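Local coordinates for coenzyme A transferase (Yersinia pestis, PDB 3QLI) that belongs to the acetyl-CoA hydrolase/transferase family and probably moves coenzyme A between carboxylic acids, possibly with 4-hydroxybutyrate or acetate, at the interface of chains A and B. Sequence-based numbering; all coordinates share one arbitrary frame. Chains: chain A/B, Coenzyme A transferase.

Contact 1: the interface of chains A and B. Residues chain A 323, 368; chain B 364, 368.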
loop_
_atom_site.group_PDB
_atom_site.type_symbol
_atom_site.label_atom_id
_atom_site.label_comp_id
_atom_site.label_asym_id
_atom_site.label_seq_id
_atom_site.Cartn_x
_atom_site.Cartn_y
_atom_site.Cartn_z
ATOM N N PRO A 323 0.144 7.408 5.846
ATOM C CA PRO A 323 0.999 6.588 6.715
ATOM C C PRO A 323 2.230 7.340 7.211
ATOM O O PRO A 323 2.699 7.060 8.318
ATOM C CB PRO A 323 1.423 5.423 5.808
ATOM C CG PRO A 323 0.330 5.340 4.765
ATOM C CD PRO A 323 -0.127 6.763 4.545
ATOM N N ARG A 368 0.004 0.049 7.741
ATOM C CA ARG A 368 1.300 0.562 7.292
ATOM C C ARG A 368 1.876 1.603 8.245
ATOM O O ARG A 368 3.056 1.570 8.585
ATOM C CB ARG A 368 1.152 1.195 5.906
ATOM C CG ARG A 368 0.807 0.224 4.785
ATOM C CD ARG A 368 0.353 1.023 3.536
ATOM N NE ARG A 368 0.406 0.255 2.293
ATOM C CZ ARG A 368 -0.231 0.603 1.171
ATOM N NH1 ARG A 368 -0.987 1.695 1.155
ATOM N NH2 ARG A 368 -0.123 -0.138 0.064
ATOM N N LEU B 364 4.744 -1.282 -6.444
ATOM C CA LEU B 364 3.657 -0.525 -5.831
ATOM C C LEU B 364 4.154 0.744 -5.108
ATOM O O LEU B 364 3.445 1.754 -5.062
ATOM C CB LEU B 364 2.836 -1.433 -4.906
ATOM C CG LEU B 364 1.606 -0.808 -4.248
ATOM C CD1 LEU B 364 0.706 -0.133 -5.285
ATOM C CD2 LEU B 364 0.837 -1.861 -3.461
ATOM N N ARG B 368 2.384 4.299 -5.975
ATOM C CA ARG B 368 1.888 5.196 -4.923
ATOM C C ARG B 368 2.630 6.529 -4.936
ATOM O O ARG B 368 2.011 7.596 -4.885
ATOM C CB ARG B 368 2.037 4.527 -3.547
ATOM C CG ARG B 368 1.098 3.329 -3.345
ATOM C CD ARG B 368 1.451 2.497 -2.100
ATOM N NE ARG B 368 1.450 3.273 -0.862
ATOM C CZ ARG B 368 2.090 2.905 0.245
ATOM N NH1 ARG B 368 2.780 1.769 0.255
ATOM N NH2 ARG B 368 2.044 3.662 1.338
#

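Contact 2: the interface of chains A and B. Residues chain A 130, 133-134, 138; chain B 371, 422-423.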
loop_
_atom_site.group_PDB
_atom_site.type_symbol
_atom_site.label_atom_id
_atom_site.label_comp_id
_atom_site.label_asym_id
_atom_site.label_seq_id
_atom_site.Cartn_x
_atom_site.Cartn_y
_atom_site.Cartn_z
ATOM N N GLN A 130 -7.142 9.265 -0.399
ATOM C CA GLN A 130 -7.000 10.131 -1.582
ATOM C C GLN A 130 -8.326 10.763 -2.008
ATOM O O GLN A 130 -8.393 11.438 -3.034
ATOM C CB GLN A 130 -6.406 9.341 -2.762
ATOM C CG GLN A 130 -5.009 8.843 -2.480
ATOM C CD GLN A 130 -4.534 7.777 -3.458
ATOM O OE1 GLN A 130 -5.316 7.212 -4.232
ATOM N NE2 GLN A 130 -3.246 7.494 -3.417
ATOM N N ARG A 133 -8.609 14.665 -3.068
ATOM C CA ARG A 133 -8.078 14.974 -4.386
ATOM C C ARG A 133 -8.868 14.295 -5.494
ATOM O O ARG A 133 -9.098 14.869 -6.555
ATOM C CB ARG A 133 -6.618 14.555 -4.472
ATOM C CG ARG A 133 -6.060 14.703 -5.861
ATOM C CD ARG A 133 -4.736 13.990 -5.973
ATOM N NE ARG A 133 -4.286 13.995 -7.353
ATOM C CZ ARG A 133 -3.098 13.548 -7.724
ATOM N NH1 ARG A 133 -2.277 13.067 -6.801
ATOM N NH2 ARG A 133 -2.748 13.583 -8.999
ATOM N N LEU A 134 -9.282 13.062 -5.263
ATOM C CA LEU A 134 -9.983 12.335 -6.313
ATOM C C LEU A 134 -11.340 12.970 -6.598
ATOM O O LEU A 134 -11.703 13.173 -7.760
ATOM C CB LEU A 134 -10.133 10.850 -5.949
ATOM C CG LEU A 134 -10.449 9.862 -7.078
ATOM C CD1 LEU A 134 -9.218 9.552 -7.913
ATOM C CD2 LEU A 134 -10.979 8.591 -6.460
ATOM N N GLU A 138 -10.019 14.514 -10.176
ATOM C CA GLU A 138 -10.297 13.570 -11.257
ATOM C C GLU A 138 -11.780 13.494 -11.570
ATOM O O GLU A 138 -12.177 13.468 -12.732
ATOM C CB GLU A 138 -9.759 12.174 -10.947
ATOM C CG GLU A 138 -8.287 11.988 -11.337
ATOM C CD GLU A 138 -7.363 12.310 -10.188
ATOM O OE1 GLU A 138 -7.806 12.996 -9.233
ATOM O OE2 GLU A 138 -6.194 11.886 -10.234
ATOM N N TYR B 371 1.973 8.891 -8.031
ATOM C CA TYR B 371 0.660 9.538 -7.972
ATOM C C TYR B 371 0.657 10.666 -6.937
ATOM O O TYR B 371 0.026 11.715 -7.131
ATOM C CB TYR B 371 -0.428 8.516 -7.677
ATOM C CG TYR B 371 -1.810 9.104 -7.710
ATOM C CD1 TYR B 371 -2.366 9.540 -8.904
ATOM C CD2 TYR B 371 -2.560 9.241 -6.550
ATOM C CE1 TYR B 371 -3.637 10.095 -8.948
ATOM C CE2 TYR B 371 -3.845 9.799 -6.578
ATOM C CZ TYR B 371 -4.376 10.222 -7.787
ATOM O OH TYR B 371 -5.645 10.769 -7.848
ATOM N N LYS B 422 -7.844 6.503 -12.522
ATOM C CA LYS B 422 -8.225 7.174 -11.284
ATOM C C LYS B 422 -9.555 7.918 -11.405
ATOM O O LYS B 422 -9.703 8.821 -12.225
ATOM C CB LYS B 422 -7.125 8.134 -10.829
ATOM C CG LYS B 422 -5.867 7.429 -10.317
ATOM C CD LYS B 422 -6.095 6.804 -8.928
ATOM C CE LYS B 422 -4.786 6.274 -8.347
ATOM N NZ LYS B 422 -4.997 5.700 -6.992
ATOM N N GLY B 423 -10.512 7.555 -10.565
ATOM C CA GLY B 423 -11.788 8.253 -10.548
ATOM C C GLY B 423 -12.830 7.612 -11.449
ATOM O O GLY B 423 -14.008 7.975 -11.387
HETATM O O HOH W 1 -0.220 13.124 -9.572
HETATM O O HOH W 2 -2.832 5.104 -5.206
#

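Contact 1: the interface of chains A and B
A:Arg368 and B:Arg368 lie face to face where two subunits of this acetyl-CoA hydrolase/transferase family member meet, an example of like-charged guanidinium stacking between copies of one residue. The two planes are only 3° from parallel, and the two chains run antiparallel, each passing the other's end. Their guanidinium carbons, CZ of A:Arg368 and CZ of B:Arg368, are 3.4 Å apart. The overlap is slightly offset: NH1 of B:Arg368 stands over the middle of the A:Arg368 group, 3.4 Å from its CZ. Contact is thus made through the flat pi faces, which keeps the N-H bonds directed away from the partner's face. The like charges, if both are present, would be expected to oppose the stack, and the local atoms do not show what offsets this.

Both arginines belong to helix 363-372 of their own chain, but they reach the stack by different routes. A:Arg368 is extended from CG to NE, whereas B:Arg368 bends at its third torsion (chi3 57°), a local departure from exact two-fold symmetry. The aliphatic stems take part as well, since CD of B:Arg368 lies 3.8 Å from NH2 of A:Arg368.

Farther out, beside the NH2 groups, the methyl CD2 of B:Leu364, one turn earlier on the helix, comes within 4.0 Å of NH2 of A:Arg368. On the chain A side, the ring carbon CG of A:Pro323, at the start of helix 323-326, lies 4.2 Å from NH2 of B:Arg368.

Contact 2: the interface of chains A and B
B:Tyr371 presses its ring against A:Arg133, a cation-pi stack in the subunit interface of this acetyl-CoA hydrolase/transferase family protein. Guanidinium and ring are 1° from parallel, and NH1 of A:Arg133 sits 3.6 Å from the centroid of the B:Tyr371 ring. An extended chain with CG anti to the backbone N (chi1 173°) carries the arginine from helix 131-139 over that face. The opposite face is covered by CE of B:Lys422 from the tyrosine's own chain, so the phenol is sandwiched.

Direct hydrogen bonds hold the tyrosine at its backbone carbonyl and at its phenol. NH1 of A:Arg133 donates to the backbone O of B:Tyr371 (2.7 Å); this O lies close to the guanidinium plane, while the donor is tilted out of the carbonyl plane. The phenol OH of B:Tyr371 donates to the carboxylate OE2 of A:Glu138 (2.7 Å), meeting it from above the carboxylate plane although OE2 lies in the plane of the ring. Beyond the sandwich, NZ of B:Lys422 gives a longer bond to the amide OE1 of A:Gln130 (3.2 Å).

Water extends both polar clusters. Water 1 joins NH2 of A:Arg133 (2.6 Å) to the same carbonyl of B:Tyr371, and water 2 links NE2 of A:Gln130 (3.0 Å) with NZ of B:Lys422.

Carbon packing completes the patch. The amide carbon CD of A:Gln130 lies against the CE2 side of the ring, its plane turned 53° from the phenol, while methyl CD1 of A:Leu134 packs beside the B:Lys422–B:Gly423 segment, 3.9 Å from CB of B:Lys422.

About 15 Å separates the C-alpha centres of contact 1 and contact 2, and helix 363-372 of chain B serves both. B:Leu364 and B:Arg368 face contact 1, while B:Tyr371, one turn beyond that arginine, enters contact 2. In contact 1 the helix of chain A also takes part, placing that patch close to the two-fold axis; contact 2 lies off the axis, so the symmetry produces a separate twin with the chains exchanged. The two copies of the helix thus meet at contact 1, and each runs on to one of the two symmetry-related copies of contact 2, which would favour a fixed subunit orientation if the deposited dimer is the biological one.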